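Local structure of NAD(P)H-FMN oxidoreductase (Bacillus subtilis, 5LVA) at residues 122-127 / 147-152. The protein binds flavin mononucleotide and probably works as an NAD(P)H-dependent flavin reductase of the flavodoxin-like fold. Numbering follows the deposited sequence.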
ATOM      1  N   TYR A 122      17.561 -10.139  -2.570  1.00 23.33           N
ATOM      2  CA  TYR A 122      17.272  -9.249  -1.457  1.00 23.02           C
ATOM      3  C   TYR A 122      15.903  -9.543  -0.831  1.00 20.58           C
ATOM      4  O   TYR A 122      14.944  -9.832  -1.535  1.00 22.84           O
ATOM      5  CB  TYR A 122      17.356  -7.789  -1.930  1.00 22.65           C
ATOM      6  CG  TYR A 122      18.565  -7.504  -2.810  1.00 25.91           C
ATOM      7  CD1 TYR A 122      19.859  -7.482  -2.280  1.00 27.95           C
ATOM      8  CD2 TYR A 122      18.416  -7.248  -4.160  1.00 18.62           C
ATOM      9  CE1 TYR A 122      20.960  -7.226  -3.077  1.00 21.12           C
ATOM     10  CE2 TYR A 122      19.506  -6.987  -4.965  1.00 18.89           C
ATOM     11  CZ  TYR A 122      20.776  -6.980  -4.422  1.00 24.74           C
ATOM     12  OH  TYR A 122      21.855  -6.720  -5.233  1.00 27.47           O
ATOM     13  N   ALA A 123      15.813  -9.475   0.489  1.00 20.38           N
ATOM     14  CA  ALA A 123      14.531  -9.632   1.170  1.00 21.47           C
ATOM     15  C   ALA A 123      13.602  -8.474   0.836  1.00 21.48           C
ATOM     16  O   ALA A 123      14.063  -7.376   0.527  1.00 23.88           O
ATOM     17  CB  ALA A 123      14.736  -9.728   2.673  1.00 19.36           C
ATOM     18  N   ILE A 124      12.297  -8.710   0.917  1.00 21.26           N
ATOM     19  CA  ILE A 124      11.315  -7.674   0.597  1.00 16.76           C
ATOM     20  C   ILE A 124      11.479  -6.425   1.479  1.00 18.99           C
ATOM     21  O   ILE A 124      11.308  -5.296   1.010  1.00 21.70           O
ATOM     22  CB  ILE A 124       9.873  -8.242   0.698  1.00 18.92           C
ATOM     23  CG1 ILE A 124       9.468  -8.828  -0.644  1.00 21.17           C
ATOM     24  CG2 ILE A 124       8.869  -7.179   1.050  1.00 22.14           C
ATOM     25  CD1 ILE A 124       9.177  -7.775  -1.684  1.00 23.90           C
ATOM     26  N   SER A 125      11.845  -6.638   2.742  1.00 20.57           N
ATOM     27  CA  SER A 125      12.170  -5.554   3.671  1.00 19.76           C
ATOM     28  C   SER A 125      13.243  -4.626   3.150  1.00 21.15           C
ATOM     29  O   SER A 125      13.242  -3.447   3.463  1.00 20.76           O
ATOM     30  CB  SER A 125      12.637  -6.108   5.010  1.00 22.32           C
ATOM     31  OG  SER A 125      11.607  -6.804   5.653  1.00 25.16           O
ATOM     32  N   GLU A 126      14.172  -5.170   2.376  1.00 22.28           N
ATOM     33  CA  GLU A 126      15.210  -4.362   1.761  1.00 16.71           C
ATOM     34  C   GLU A 126      14.664  -3.556   0.591  1.00 18.98           C
ATOM     35  O   GLU A 126      14.977  -2.390   0.429  1.00 22.38           O
ATOM     36  CB  GLU A 126      16.368  -5.243   1.285  1.00 18.88           C
ATOM     37  CG  GLU A 126      17.103  -6.001   2.383  1.00 15.63           C
ATOM     38  CD  GLU A 126      18.104  -6.976   1.817  1.00 24.99           C
ATOM     39  OE1 GLU A 126      19.094  -6.519   1.208  1.00 31.01           O
ATOM     40  OE2 GLU A 126      17.896  -8.199   1.957  1.00 22.83           O
ATOM     41  N   LEU A 127      13.858  -4.196  -0.239  1.00 20.38           N
ATOM     42  CA  LEU A 127      13.343  -3.561  -1.440  1.00 14.47           C
ATOM     43  C   LEU A 127      12.345  -2.450  -1.113  1.00 17.65           C
ATOM     44  O   LEU A 127      12.285  -1.441  -1.796  1.00 18.28           O
ATOM     45  CB  LEU A 127      12.728  -4.617  -2.338  1.00 16.40           C
ATOM     46  CG  LEU A 127      13.768  -5.575  -2.925  1.00 18.79           C
ATOM     47  CD1 LEU A 127      13.133  -6.667  -3.763  1.00 11.03           C
ATOM     48  CD2 LEU A 127      14.791  -4.818  -3.761  1.00 15.85           C
ATOM     49  N   VAL A 147       2.553  -9.099   2.280  1.00 18.64           N
ATOM     50  CA  VAL A 147       3.202  -9.487   1.051  1.00 17.70           C
ATOM     51  C   VAL A 147       2.607 -10.774   0.526  1.00 18.91           C
ATOM     52  O   VAL A 147       2.453 -11.729   1.266  1.00 18.64           O
ATOM     53  CB  VAL A 147       4.709  -9.673   1.250  1.00 19.20           C
ATOM     54  CG1 VAL A 147       5.402  -9.778  -0.083  1.00 18.94           C
ATOM     55  CG2 VAL A 147       5.278  -8.523   2.037  1.00 16.01           C
ATOM     56  N   PHE A 148       2.273 -10.795  -0.756  1.00 19.11           N
ATOM     57  CA  PHE A 148       1.771 -12.008  -1.361  1.00 20.68           C
ATOM     58  C   PHE A 148       2.637 -12.349  -2.542  1.00 20.32           C
ATOM     59  O   PHE A 148       2.803 -11.544  -3.453  1.00 20.63           O
ATOM     60  CB  PHE A 148       0.307 -11.861  -1.777  1.00 25.91           C
ATOM     61  CG  PHE A 148      -0.337 -13.151  -2.196  1.00 22.36           C
ATOM     62  CD1 PHE A 148      -0.745 -14.069  -1.260  1.00 19.31           C
ATOM     63  CD2 PHE A 148      -0.522 -13.444  -3.523  1.00 22.08           C
ATOM     64  CE1 PHE A 148      -1.340 -15.243  -1.639  1.00 17.49           C
ATOM     65  CE2 PHE A 148      -1.109 -14.624  -3.900  1.00 22.77           C
ATOM     66  CZ  PHE A 148      -1.516 -15.523  -2.951  1.00 21.67           C
ATOM     67  N   TYR A 149       3.199 -13.549  -2.503  1.00 20.63           N
ATOM     68  CA  TYR A 149       4.137 -14.006  -3.509  1.00 23.00           C
ATOM     69  C   TYR A 149       3.454 -14.926  -4.505  1.00 23.80           C
ATOM     70  O   TYR A 149       2.351 -15.387  -4.253  1.00 26.19           O
ATOM     71  CB  TYR A 149       5.312 -14.735  -2.847  1.00 27.41           C
ATOM     72  CG  TYR A 149       6.148 -13.903  -1.889  1.00 23.36           C
ATOM     73  CD1 TYR A 149       7.180 -13.112  -2.356  1.00 23.18           C
ATOM     74  CD2 TYR A 149       5.911 -13.932  -0.526  1.00 20.76           C
ATOM     75  CE1 TYR A 149       7.945 -12.367  -1.504  1.00 21.92           C
ATOM     76  CE2 TYR A 149       6.661 -13.179   0.334  1.00 24.31           C
ATOM     77  CZ  TYR A 149       7.687 -12.402  -0.162  1.00 27.77           C
ATOM     78  OH  TYR A 149       8.468 -11.663   0.686  1.00 27.53           O
ATOM     79  N   GLN A 150       4.117 -15.195  -5.625  1.00 25.39           N
ATOM     80  CA  GLN A 150       3.584 -16.093  -6.640  1.00 26.59           C
ATOM     81  C   GLN A 150       2.268 -15.554  -7.194  1.00 27.37           C
ATOM     82  O   GLN A 150       1.410 -16.308  -7.622  1.00 44.56           O
ATOM     83  CB  GLN A 150       3.376 -17.496  -6.069  1.00 26.68           C
ATOM     84  CG  GLN A 150       4.604 -18.365  -6.003  1.00 30.98           C
ATOM     85  CD  GLN A 150       4.852 -19.098  -7.286  1.00 37.73           C
ATOM     86  OE1 GLN A 150       5.850 -18.873  -7.969  1.00 39.95           O
ATOM     87  NE2 GLN A 150       3.940 -19.986  -7.632  1.00 41.56           N
ATOM     88  N   ALA A 151       2.134 -14.237  -7.169  1.00 25.60           N
ATOM     89  CA  ALA A 151       0.910 -13.561  -7.552  1.00 26.38           C
ATOM     90  C   ALA A 151       0.556 -13.796  -9.025  1.00 28.17           C
ATOM     91  O   ALA A 151       1.358 -13.540  -9.917  1.00 37.89           O
ATOM     92  CB  ALA A 151       1.036 -12.078  -7.258  1.00 23.55           C
ATOM     93  N   GLY A 152      -0.647 -14.306  -9.264  1.00 30.75           N
ATOM     94  CA  GLY A 152      -1.069 -14.655 -10.610  1.00 30.51           C
ATOM     95  C   GLY A 152      -0.969 -16.128 -10.973  1.00 35.20           C
ATOM     96  O   GLY A 152      -1.742 -16.619 -11.779  1.00 53.25           O
TER
HETATM   97  O   HOH W   1      11.275 -11.333   1.432  1.00 26.76           O
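Ile124, in the first turn of the short helix 124-127, reaches across to Val147 and Tyr149 where strand 141-148 runs out into a loop. Starting at CB, the Ile124 side chain already lies 3.7 Å from the phenol oxygen OH of Tyr149. From there the branches part: CG1 comes up obliquely to the hydroxyl end of the ring, 3.3 Å from Tyr149 OH, with Tyr149 CE1 farther off, while CG2, anti to the backbone N, goes to the strand and meets Val147 CG2 at 4.0 Å. CD1, at the tip, turns away from the phenol. The Ile124 side chain also comes within about 4 Å of that of Leu66, an FMN-binding residue.

The tyrosine is also packed from the end of the strand that leads into it. Val147 CG1 sits 3.5 Å above one face of the Tyr149 ring, offset toward the rim, and so the two methyls of Val147 serve different neighbours. With CG anti to its carbonyl carbon (chi1 -62°), Tyr149 extends its ring toward the helix although its CB does not head there. A water then joins the two segments, 2.9 Å from Tyr149 OH and accepting from Ile124 N, an amide of the helix's first turn. An alanine in place of Tyr149 would probably leave that water without its phenol partner and open a gap beside Ile124 CG1. At the start of the helix, Ala123 is the N-cap, its O taking the amides of Glu126 and Leu127, while Glu126 OE2 accepts back from Ala123 N at 2.8 Å.

Tyr149 also lies against the FMN-binding Tyr114, and Ala151 touches the bound FMN: this is the loop after the last, edge strand of a five-stranded parallel sheet, at the C-terminal strand ends where flavodoxin-like folds bind FMN.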